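Local structure of putative glycyl-glycine endopeptidase lytM (Ruminococcus gnavus, 3NYY) at residues M145-V150 with V190-L195; P22-M27 with D49-R54; P95-L100 with Y139-S144. The protein is probably a metalloendopeptidase of the M23 family, a group of zinc-dependent enzymes that cut peptide links in bacterial cell walls. All coordinates share one frame; numbering follows the deposited sequence.

Interaction 1. Residues M145-V150 with V190-L195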
loop_
_atom_site.group_PDB
_atom_site.type_symbol
_atom_site.label_atom_id
_atom_site.label_comp_id
_atom_site.label_asym_id
_atom_site.label_seq_id
_atom_site.Cartn_x
_atom_site.Cartn_y
_atom_site.Cartn_z
HETATM N N MSE A 145 5.044 -1.793 -19.644
HETATM C CA MSE A 145 4.283 -0.540 -19.674
HETATM C C MSE A 145 4.576 0.260 -20.931
HETATM O O MSE A 145 3.765 1.084 -21.333
HETATM C CB MSE A 145 4.611 0.280 -18.428
HETATM C CG MSE A 145 4.106 -0.372 -17.119
HETATM SE SE MSE A 145 4.738 0.555 -15.533
HETATM C CE MSE A 145 3.601 2.064 -15.620
ATOM N N THR A 146 5.767 0.052 -21.485
ATOM C CA THR A 146 6.333 0.858 -22.576
ATOM C C THR A 146 6.884 -0.014 -23.695
ATOM O O THR A 146 7.148 -1.202 -23.512
ATOM C CB THR A 146 7.539 1.700 -22.049
ATOM O OG1 THR A 146 8.646 0.826 -21.756
ATOM C CG2 THR A 146 7.144 2.502 -20.749
ATOM N N ASP A 147 7.100 0.590 -24.857
ATOM C CA ASP A 147 7.957 -0.020 -25.832
ATOM C C ASP A 147 9.358 0.027 -25.232
ATOM O O ASP A 147 9.624 0.773 -24.275
ATOM C CB ASP A 147 7.968 0.807 -27.115
ATOM C CG ASP A 147 6.699 0.712 -27.926
ATOM O OD1 ASP A 147 5.780 -0.057 -27.629
ATOM O OD2 ASP A 147 6.658 1.435 -28.959
ATOM N N GLY A 148 10.263 -0.731 -25.816
ATOM C CA GLY A 148 11.666 -0.603 -25.439
ATOM C C GLY A 148 12.504 -1.785 -25.797
ATOM O O GLY A 148 12.173 -2.520 -26.750
ATOM N N VAL A 149 13.628 -1.929 -25.096
ATOM C CA VAL A 149 14.593 -3.012 -25.348
ATOM C C VAL A 149 14.873 -3.645 -24.003
ATOM O O VAL A 149 14.964 -2.937 -23.001
ATOM C CB VAL A 149 15.907 -2.482 -25.973
ATOM C CG1 VAL A 149 16.901 -3.600 -26.121
ATOM C CG2 VAL A 149 15.596 -1.755 -27.337
ATOM N N VAL A 150 14.972 -4.967 -23.968
ATOM C CA VAL A 150 15.355 -5.690 -22.755
ATOM C C VAL A 150 16.831 -5.405 -22.489
ATOM O O VAL A 150 17.700 -5.797 -23.274
ATOM C CB VAL A 150 15.150 -7.226 -22.862
ATOM C CG1 VAL A 150 15.572 -7.907 -21.537
ATOM C CG2 VAL A 150 13.688 -7.549 -23.226
ATOM N N VAL A 190 10.740 -4.937 -27.306
ATOM C CA VAL A 190 9.406 -5.197 -26.790
ATOM C C VAL A 190 8.478 -4.027 -27.181
ATOM O O VAL A 190 8.934 -2.875 -27.353
ATOM C CB VAL A 190 9.350 -5.427 -25.239
ATOM C CG1 VAL A 190 10.134 -6.717 -24.878
ATOM C CG2 VAL A 190 9.802 -4.234 -24.466
ATOM N N LYS A 191 7.198 -4.344 -27.337
ATOM C CA LYS A 191 6.147 -3.369 -27.483
ATOM C C LYS A 191 5.376 -3.310 -26.180
ATOM O O LYS A 191 5.211 -4.317 -25.453
ATOM C CB LYS A 191 5.197 -3.720 -28.644
ATOM C CG LYS A 191 5.847 -3.642 -30.029
ATOM C CD LYS A 191 6.215 -2.245 -30.435
ATOM C CE LYS A 191 4.985 -1.429 -30.809
ATOM N NZ LYS A 191 5.382 -0.142 -31.472
ATOM N N ALA A 192 4.878 -2.108 -25.860
ATOM C CA ALA A 192 4.008 -1.945 -24.688
ATOM C C ALA A 192 2.854 -2.923 -24.756
ATOM O O ALA A 192 2.240 -3.121 -25.824
ATOM C CB ALA A 192 3.509 -0.506 -24.622
ATOM N N GLY A 193 2.595 -3.586 -23.644
ATOM C CA GLY A 193 1.576 -4.637 -23.547
ATOM C C GLY A 193 2.090 -6.053 -23.721
ATOM O O GLY A 193 1.385 -7.005 -23.393
ATOM N N ASP A 194 3.323 -6.198 -24.202
ATOM C CA ASP A 194 3.938 -7.534 -24.342
ATOM C C ASP A 194 4.196 -8.164 -22.986
ATOM O O ASP A 194 4.636 -7.494 -22.070
ATOM C CB ASP A 194 5.268 -7.500 -25.088
ATOM C CG ASP A 194 5.133 -7.235 -26.579
ATOM O OD1 ASP A 194 4.011 -7.233 -27.107
ATOM O OD2 ASP A 194 6.186 -7.032 -27.216
ATOM N N LEU A 195 4.001 -9.474 -22.918
ATOM C CA LEU A 195 4.308 -10.219 -21.713
ATOM C C LEU A 195 5.786 -10.142 -21.366
ATOM O O LEU A 195 6.637 -10.384 -22.225
ATOM C CB LEU A 195 3.897 -11.669 -21.916
ATOM C CG LEU A 195 3.963 -12.539 -20.668
ATOM C CD1 LEU A 195 2.889 -12.183 -19.606
ATOM C CD2 LEU A 195 3.867 -14.034 -21.023
#
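The carboxylate of D147 grips the turn of 190-195 with both oxygens. OD1 takes the backbone N-H of A192 on its anti lone pair, with OD1 and N 2.9 Å apart and the bond nearly straight at 168°. OD2 forms a salt bridge to K191 NZ at 3.2 Å, the ammonium meeting it from above the carboxylate plane. The lysine chain bends at chi2 and chi3, so its CD and CE run alongside the aspartate before NZ arrives. An alanine in place of D147 would probably loosen the turn from 145-150, because A192 N would lose its acceptor and K191 NZ its countercharge. Next along the backbone, G148 and V190 form an antiparallel hydrogen-bonded pair: G148 N reaches V190 O at 3.0 Å, and V190 N reaches G148 O at 2.9 Å. Glycine suits position 148 because a CB at its backbone angles would collide with the carbonyl O of D147. V190 CG1 meets V150 CG2 at 4.0 Å, the two branched side chains crossing at about a right angle, with I165 packed against both. Further out, the turn steadies itself: D194 N bonds K191 O at 2.9 Å, and D194 OD2 accepts K191 N at 2.9 Å. G193 supplies the positive phi that the third place of a type II turn needs. The whole is a type II beta turn directly after an antiparallel bridge, which ties strand 189-190 to strand 148-153 in the antiparallel sheet of the M23 peptidase region.

Interaction 2. Residues P22-M27 with D49-R54. With SO4 (sulfate ion), chain H.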
loop_
_atom_site.group_PDB
_atom_site.type_symbol
_atom_site.label_atom_id
_atom_site.label_comp_id
_atom_site.label_asym_id
_atom_site.label_seq_id
_atom_site.Cartn_x
_atom_site.Cartn_y
_atom_site.Cartn_z
ATOM N N PRO A 22 5.254 14.909 -7.063
ATOM C CA PRO A 22 4.019 15.331 -6.358
ATOM C C PRO A 22 2.939 15.738 -7.370
ATOM O O PRO A 22 3.085 16.751 -8.029
ATOM C CB PRO A 22 4.492 16.513 -5.534
ATOM C CG PRO A 22 5.683 17.043 -6.211
ATOM C CD PRO A 22 6.332 15.894 -6.918
ATOM N N VAL A 23 1.844 14.991 -7.428
ATOM C CA VAL A 23 0.766 15.264 -8.400
ATOM C C VAL A 23 -0.562 15.231 -7.663
ATOM O O VAL A 23 -0.989 14.164 -7.201
ATOM C CB VAL A 23 0.795 14.244 -9.535
ATOM C CG1 VAL A 23 -0.300 14.556 -10.560
ATOM C CG2 VAL A 23 2.191 14.231 -10.219
ATOM N N SER A 24 -1.178 16.400 -7.541
ATOM C CA SER A 24 -2.507 16.560 -6.966
ATOM C C SER A 24 -3.601 15.825 -7.723
ATOM O O SER A 24 -3.456 15.468 -8.871
ATOM C CB SER A 24 -2.891 18.037 -6.997
ATOM O OG SER A 24 -3.082 18.524 -8.342
ATOM N N GLU A 25 -4.743 15.620 -7.086
ATOM C CA GLU A 25 -5.833 14.930 -7.803
ATOM C C GLU A 25 -6.347 15.756 -9.007
ATOM O O GLU A 25 -6.693 15.181 -10.046
ATOM C CB GLU A 25 -6.972 14.494 -6.844
ATOM C CG GLU A 25 -6.589 13.323 -5.864
ATOM C CD GLU A 25 -5.955 12.060 -6.548
ATOM O OE1 GLU A 25 -6.467 11.589 -7.595
ATOM O OE2 GLU A 25 -4.931 11.525 -6.025
ATOM N N THR A 26 -6.360 17.083 -8.882
ATOM C CA THR A 26 -6.726 17.984 -10.004
ATOM C C THR A 26 -5.837 17.719 -11.211
ATOM O O THR A 26 -6.301 17.553 -12.347
ATOM C CB THR A 26 -6.615 19.470 -9.581
ATOM O OG1 THR A 26 -7.606 19.714 -8.579
ATOM C CG2 THR A 26 -6.841 20.427 -10.749
HETATM N N MSE A 27 -4.531 17.651 -10.949
HETATM C CA MSE A 27 -3.567 17.356 -11.993
HETATM C C MSE A 27 -3.706 15.910 -12.507
HETATM O O MSE A 27 -3.529 15.662 -13.691
HETATM C CB MSE A 27 -2.155 17.674 -11.473
HETATM C CG MSE A 27 -1.104 17.803 -12.526
HETATM SE SE MSE A 27 -1.553 19.095 -13.891
HETATM C CE MSE A 27 -2.590 20.308 -12.866
ATOM N N ASP A 49 6.517 25.568 -8.067
ATOM C CA ASP A 49 7.730 25.227 -7.327
ATOM C C ASP A 49 7.539 23.832 -6.656
ATOM O O ASP A 49 7.766 23.669 -5.449
ATOM C CB ASP A 49 8.048 26.305 -6.272
ATOM C CG ASP A 49 8.222 27.704 -6.866
ATOM O OD1 ASP A 49 8.410 27.827 -8.113
ATOM O OD2 ASP A 49 8.164 28.682 -6.071
ATOM N N PHE A 50 7.125 22.850 -7.452
ATOM C CA PHE A 50 6.879 21.470 -6.970
ATOM C C PHE A 50 5.847 21.414 -5.845
ATOM O O PHE A 50 6.069 20.801 -4.792
ATOM C CB PHE A 50 8.172 20.743 -6.597
ATOM C CG PHE A 50 8.998 20.394 -7.790
ATOM C CD1 PHE A 50 9.749 21.365 -8.408
ATOM C CD2 PHE A 50 8.943 19.118 -8.355
ATOM C CE1 PHE A 50 10.488 21.059 -9.546
ATOM C CE2 PHE A 50 9.667 18.821 -9.462
ATOM C CZ PHE A 50 10.448 19.781 -10.050
ATOM N N GLU A 51 4.715 22.037 -6.120
ATOM C CA GLU A 51 3.572 22.126 -5.222
ATOM C C GLU A 51 3.861 22.849 -3.913
ATOM O O GLU A 51 3.166 22.623 -2.930
ATOM C CB GLU A 51 2.950 20.748 -4.959
ATOM C CG GLU A 51 2.363 20.086 -6.235
ATOM C CD GLU A 51 1.380 18.937 -5.930
ATOM O OE1 GLU A 51 1.570 18.228 -4.920
ATOM O OE2 GLU A 51 0.431 18.775 -6.738
ATOM N N ASN A 52 4.806 23.782 -3.938
ATOM C CA ASN A 52 5.039 24.683 -2.813
ATOM C C ASN A 52 4.313 26.021 -2.880
ATOM O O ASN A 52 4.184 26.707 -1.849
ATOM C CB ASN A 52 6.543 24.842 -2.596
ATOM C CG ASN A 52 7.138 23.626 -1.938
ATOM O OD1 ASN A 52 6.814 23.337 -0.800
ATOM N ND2 ASN A 52 7.972 22.890 -2.649
ATOM N N ARG A 53 3.815 26.372 -4.067
ATOM C CA ARG A 53 3.042 27.554 -4.303
ATOM C C ARG A 53 1.849 27.207 -5.159
ATOM O O ARG A 53 1.841 26.198 -5.898
ATOM C CB ARG A 53 3.845 28.649 -5.014
ATOM C CG ARG A 53 5.165 29.021 -4.322
ATOM C CD ARG A 53 5.739 30.305 -4.961
ATOM N NE ARG A 53 4.987 31.483 -4.531
ATOM C CZ ARG A 53 5.380 32.747 -4.690
ATOM N NH1 ARG A 53 6.525 33.046 -5.301
ATOM N NH2 ARG A 53 4.593 33.722 -4.254
ATOM N N ARG A 54 0.848 28.071 -5.090
ATOM C CA ARG A 54 -0.380 27.856 -5.863
ATOM C C ARG A 54 -0.110 27.964 -7.356
ATOM O O ARG A 54 0.790 28.685 -7.795
ATOM C CB ARG A 54 -1.455 28.858 -5.444
ATOM C CG ARG A 54 -1.976 28.629 -4.032
ATOM C CD ARG A 54 -2.898 29.772 -3.638
ATOM N NE ARG A 54 -2.187 31.053 -3.737
ATOM C CZ ARG A 54 -2.768 32.246 -3.851
ATOM N NH1 ARG A 54 -4.091 32.363 -3.884
ATOM N NH2 ARG A 54 -2.013 33.336 -3.950
HETATM S S SO4 H . 1.337 31.870 -4.522
HETATM O O1 SO4 H . 0.697 30.750 -3.801
HETATM O O2 SO4 H . 1.878 31.432 -5.813
HETATM O O3 SO4 H . 0.326 32.882 -4.788
HETATM O O4 SO4 H . 2.397 32.413 -3.676
#
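Three consecutive non-glycine residues, D49, F50 and E51, take positive phi, an uncommon run of left-handed conformation. It begins as the Schellman motif ending helix 37-48 and aims E51 at the start of helix 25-31, joining two helices of the LytM N-terminal domain. N52 steadies the run by sending ND2 back to D49 O at 2.9 Å, almost along the C=O axis, and T48 OG1 accepts from E51 N. The E51 chain extends beyond CG, long enough to span the gap. Its OE2 receives the backbone N-H of S24 on the syn lone pair at 3.0 Å, a bent bond of 130°, and also bonds Y44 OH. Two partners thus hold one oxygen. The other, OE1, lies 3.4 Å from P22 CB, so the proline ring packs against the carboxylate. S24 suits its place as the N-cap of helix 25-31: its OG sits between the backbone N and the carbonyl carbon (chi1 68°) and accepts from the N of M27, a selenomethionine, with OG and N 3.1 Å apart. The negative charge of E51 beside this helix start would probably be stabilised by the helix dipole. P22 also has an apolar neighbour in F50, whose ring edge faces P22 CD while the ring stacks on W45; P22 O in turn accepts from W45 NE1. Beyond E51 the chain turns outward, and R53 and R54 hold a sulfate ion, probably from the crystallisation liquor, between their guanidinium edges. R53 gives NE and NH2 to O4, while R54 offers its backbone N and NE to O1, at 3.0 Å from N, and brings NH2 to O3 at only 2.5 Å.

Interaction 3. Residues P95-L100 with Y139-S144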
loop_
_atom_site.group_PDB
_atom_site.type_symbol
_atom_site.label_atom_id
_atom_site.label_comp_id
_atom_site.label_asym_id
_atom_site.label_seq_id
_atom_site.Cartn_x
_atom_site.Cartn_y
_atom_site.Cartn_z
ATOM N N PRO A 95 1.056 -2.138 -15.715
ATOM C CA PRO A 95 1.810 -3.378 -15.881
ATOM C C PRO A 95 1.048 -4.690 -15.645
ATOM O O PRO A 95 1.569 -5.752 -15.985
ATOM C CB PRO A 95 2.924 -3.217 -14.853
ATOM C CG PRO A 95 2.320 -2.358 -13.798
ATOM C CD PRO A 95 1.541 -1.358 -14.579
ATOM N N ILE A 96 -0.148 -4.610 -15.071
ATOM C CA ILE A 96 -0.940 -5.815 -14.794
ATOM C C ILE A 96 -2.182 -5.797 -15.684
ATOM O O ILE A 96 -2.969 -4.844 -15.628
ATOM C CB ILE A 96 -1.378 -5.934 -13.355
ATOM C CG1 ILE A 96 -0.220 -5.698 -12.381
ATOM C CG2 ILE A 96 -1.977 -7.368 -13.109
ATOM C CD1 ILE A 96 1.041 -6.538 -12.618
ATOM N N PRO A 97 -2.352 -6.835 -16.519
ATOM C CA PRO A 97 -3.537 -6.895 -17.359
ATOM C C PRO A 97 -4.813 -7.075 -16.582
ATOM O O PRO A 97 -4.777 -7.513 -15.415
ATOM C CB PRO A 97 -3.295 -8.143 -18.241
ATOM C CG PRO A 97 -1.874 -8.380 -18.229
ATOM C CD PRO A 97 -1.417 -7.929 -16.838
ATOM N N GLN A 98 -5.938 -6.734 -17.215
ATOM C CA GLN A 98 -7.252 -7.091 -16.663
ATOM C C GLN A 98 -7.645 -8.446 -17.266
ATOM O O GLN A 98 -7.258 -8.796 -18.396
ATOM C CB GLN A 98 -8.307 -6.018 -16.930
ATOM C CG GLN A 98 -8.478 -5.603 -18.368
ATOM C CD GLN A 98 -9.652 -4.615 -18.550
ATOM O OE1 GLN A 98 -10.801 -4.962 -18.275
ATOM N NE2 GLN A 98 -9.356 -3.398 -19.030
ATOM N N SER A 99 -8.422 -9.215 -16.514
ATOM C CA SER A 99 -8.848 -10.540 -16.935
ATOM C C SER A 99 -10.036 -10.497 -17.913
ATOM O O SER A 99 -11.036 -9.847 -17.642
ATOM C CB SER A 99 -9.215 -11.393 -15.716
ATOM O OG SER A 99 -9.701 -12.663 -16.109
ATOM N N LEU A 100 -9.895 -11.177 -19.057
ATOM C CA LEU A 100 -11.000 -11.349 -20.032
ATOM C C LEU A 100 -11.946 -12.434 -19.543
ATOM O O LEU A 100 -13.152 -12.353 -19.769
ATOM C CB LEU A 100 -10.477 -11.757 -21.421
ATOM C CG LEU A 100 -10.034 -10.612 -22.324
ATOM C CD1 LEU A 100 -9.255 -11.134 -23.546
ATOM C CD2 LEU A 100 -11.238 -9.750 -22.757
ATOM N N TYR A 139 0.473 -16.466 -11.567
ATOM C CA TYR A 139 -0.928 -16.280 -11.921
ATOM C C TYR A 139 -1.218 -14.945 -12.623
ATOM O O TYR A 139 -1.796 -14.941 -13.703
ATOM C CB TYR A 139 -1.811 -16.435 -10.684
ATOM C CG TYR A 139 -3.253 -16.107 -10.925
ATOM C CD1 TYR A 139 -4.106 -17.003 -11.570
ATOM C CD2 TYR A 139 -3.773 -14.912 -10.497
ATOM C CE1 TYR A 139 -5.447 -16.686 -11.797
ATOM C CE2 TYR A 139 -5.088 -14.562 -10.732
ATOM C CZ TYR A 139 -5.934 -15.472 -11.366
ATOM O OH TYR A 139 -7.243 -15.097 -11.564
ATOM N N TYR A 140 -0.816 -13.832 -12.010
ATOM C CA TYR A 140 -0.950 -12.522 -12.634
ATOM C C TYR A 140 0.132 -12.316 -13.684
ATOM O O TYR A 140 1.326 -12.333 -13.366
ATOM C CB TYR A 140 -0.819 -11.382 -11.609
ATOM C CG TYR A 140 -1.921 -11.231 -10.624
ATOM C CD1 TYR A 140 -1.924 -11.992 -9.455
ATOM C CD2 TYR A 140 -2.958 -10.353 -10.870
ATOM C CE1 TYR A 140 -2.944 -11.853 -8.528
ATOM C CE2 TYR A 140 -3.992 -10.208 -9.948
ATOM C CZ TYR A 140 -3.969 -10.953 -8.798
ATOM O OH TYR A 140 -5.025 -10.766 -7.900
ATOM N N PRO A 141 -0.247 -12.102 -14.961
ATOM C CA PRO A 141 0.786 -11.696 -15.913
ATOM C C PRO A 141 1.314 -10.296 -15.612
ATOM O O PRO A 141 0.613 -9.491 -14.976
ATOM C CB PRO A 141 0.071 -11.700 -17.268
ATOM C CG PRO A 141 -1.326 -12.210 -16.994
ATOM C CD PRO A 141 -1.585 -12.116 -15.564
ATOM N N VAL A 142 2.540 -10.047 -16.049
ATOM C CA VAL A 142 3.198 -8.741 -15.988
ATOM C C VAL A 142 3.562 -8.400 -17.421
ATOM O O VAL A 142 4.226 -9.177 -18.105
ATOM C CB VAL A 142 4.417 -8.778 -15.059
ATOM C CG1 VAL A 142 5.172 -7.460 -15.144
ATOM C CG2 VAL A 142 3.958 -9.090 -13.580
ATOM N N VAL A 143 3.066 -7.244 -17.886
ATOM C CA VAL A 143 3.309 -6.757 -19.218
ATOM C C VAL A 143 4.087 -5.461 -19.182
ATOM O O VAL A 143 4.090 -4.719 -18.187
ATOM C CB VAL A 143 2.007 -6.553 -20.000
ATOM C CG1 VAL A 143 1.242 -7.864 -20.093
ATOM C CG2 VAL A 143 1.152 -5.422 -19.407
ATOM N N SER A 144 4.780 -5.183 -20.270
ATOM C CA SER A 144 5.633 -4.010 -20.361
ATOM C C SER A 144 4.761 -2.770 -20.467
ATOM O O SER A 144 3.882 -2.687 -21.317
ATOM C CB SER A 144 6.512 -4.061 -21.603
ATOM O OG SER A 144 7.494 -3.002 -21.603
#
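With chi1 at -48° and chi2 at -52°, I96 sets CG2 anti to its backbone N and folds CD1 back toward 139-144, although its CB points away from that segment. CG2 then meets Y140 CD2 at 3.9 Å, the two side chains crossing obliquely. CD1 crosses V142 in the same slanted manner and touches its CG2 at 4.0 Å. Isoleucine suits this spot because the two branches of its beta-branched side chain reach two neighbours at once, CG2 the ring and CD1 the valine. V143 places CG1 anti to its carbonyl carbon, so that it meets P97 CG tip to tip at 3.7 Å. Its other methyl, CG2, sits in the crowded position between its own backbone N and carbonyl carbon, and packs against P95 O. P97 also lies obliquely across P141, its CG 4.0 Å from P141 CB, so two prolines and a valine build a compact apolar patch.

The single hydrogen bond across the segments is short and straight: V143 N donates its N-H to P95 O at 2.8 Å, in the carbonyl plane, at an angle of 173°. V142 CA adds a weaker C-H contact to the same oxygen. The price is paid at P141 O, buried without a polar partner. P97 CD comes within 3.2 Å of it, and a proline has no N-H to offer. In the other direction V142 pairs its backbone with L196, while R245 binds the carbonyls of I96 and P97. Strand 141-143 is an outer member of a three-stranded antiparallel sheet with 195-198 and 180-181, and the proline-rich 95-97 runs along its edge with one backbone hydrogen bond, the rest being mainly apolar packing, here within the beta-rich M23 peptidase fold.

How the interactions relate
Interactions 1 and 3 are neighbours, their centres 13 Å apart, whereas interaction 2 lies about 30 Å from each between centres, across the middle of the chain in the LytM N-terminal region. The loop between strands 141-143 and 148-153 joins interactions 1 and 3: G193 N lies 2.8 Å from S144 O, a probable hydrogen bond, so the turn of interaction 1 also leans on the strand end of interaction 3. Interaction 3 is fully buried and mainly apolar, with one backbone bond. Interaction 1 is partly buried and mixes strand pairing with a salt bridge. Interaction 2, also partly buried, joins helix ends instead of strands, through one carboxylate and the packing of a proline.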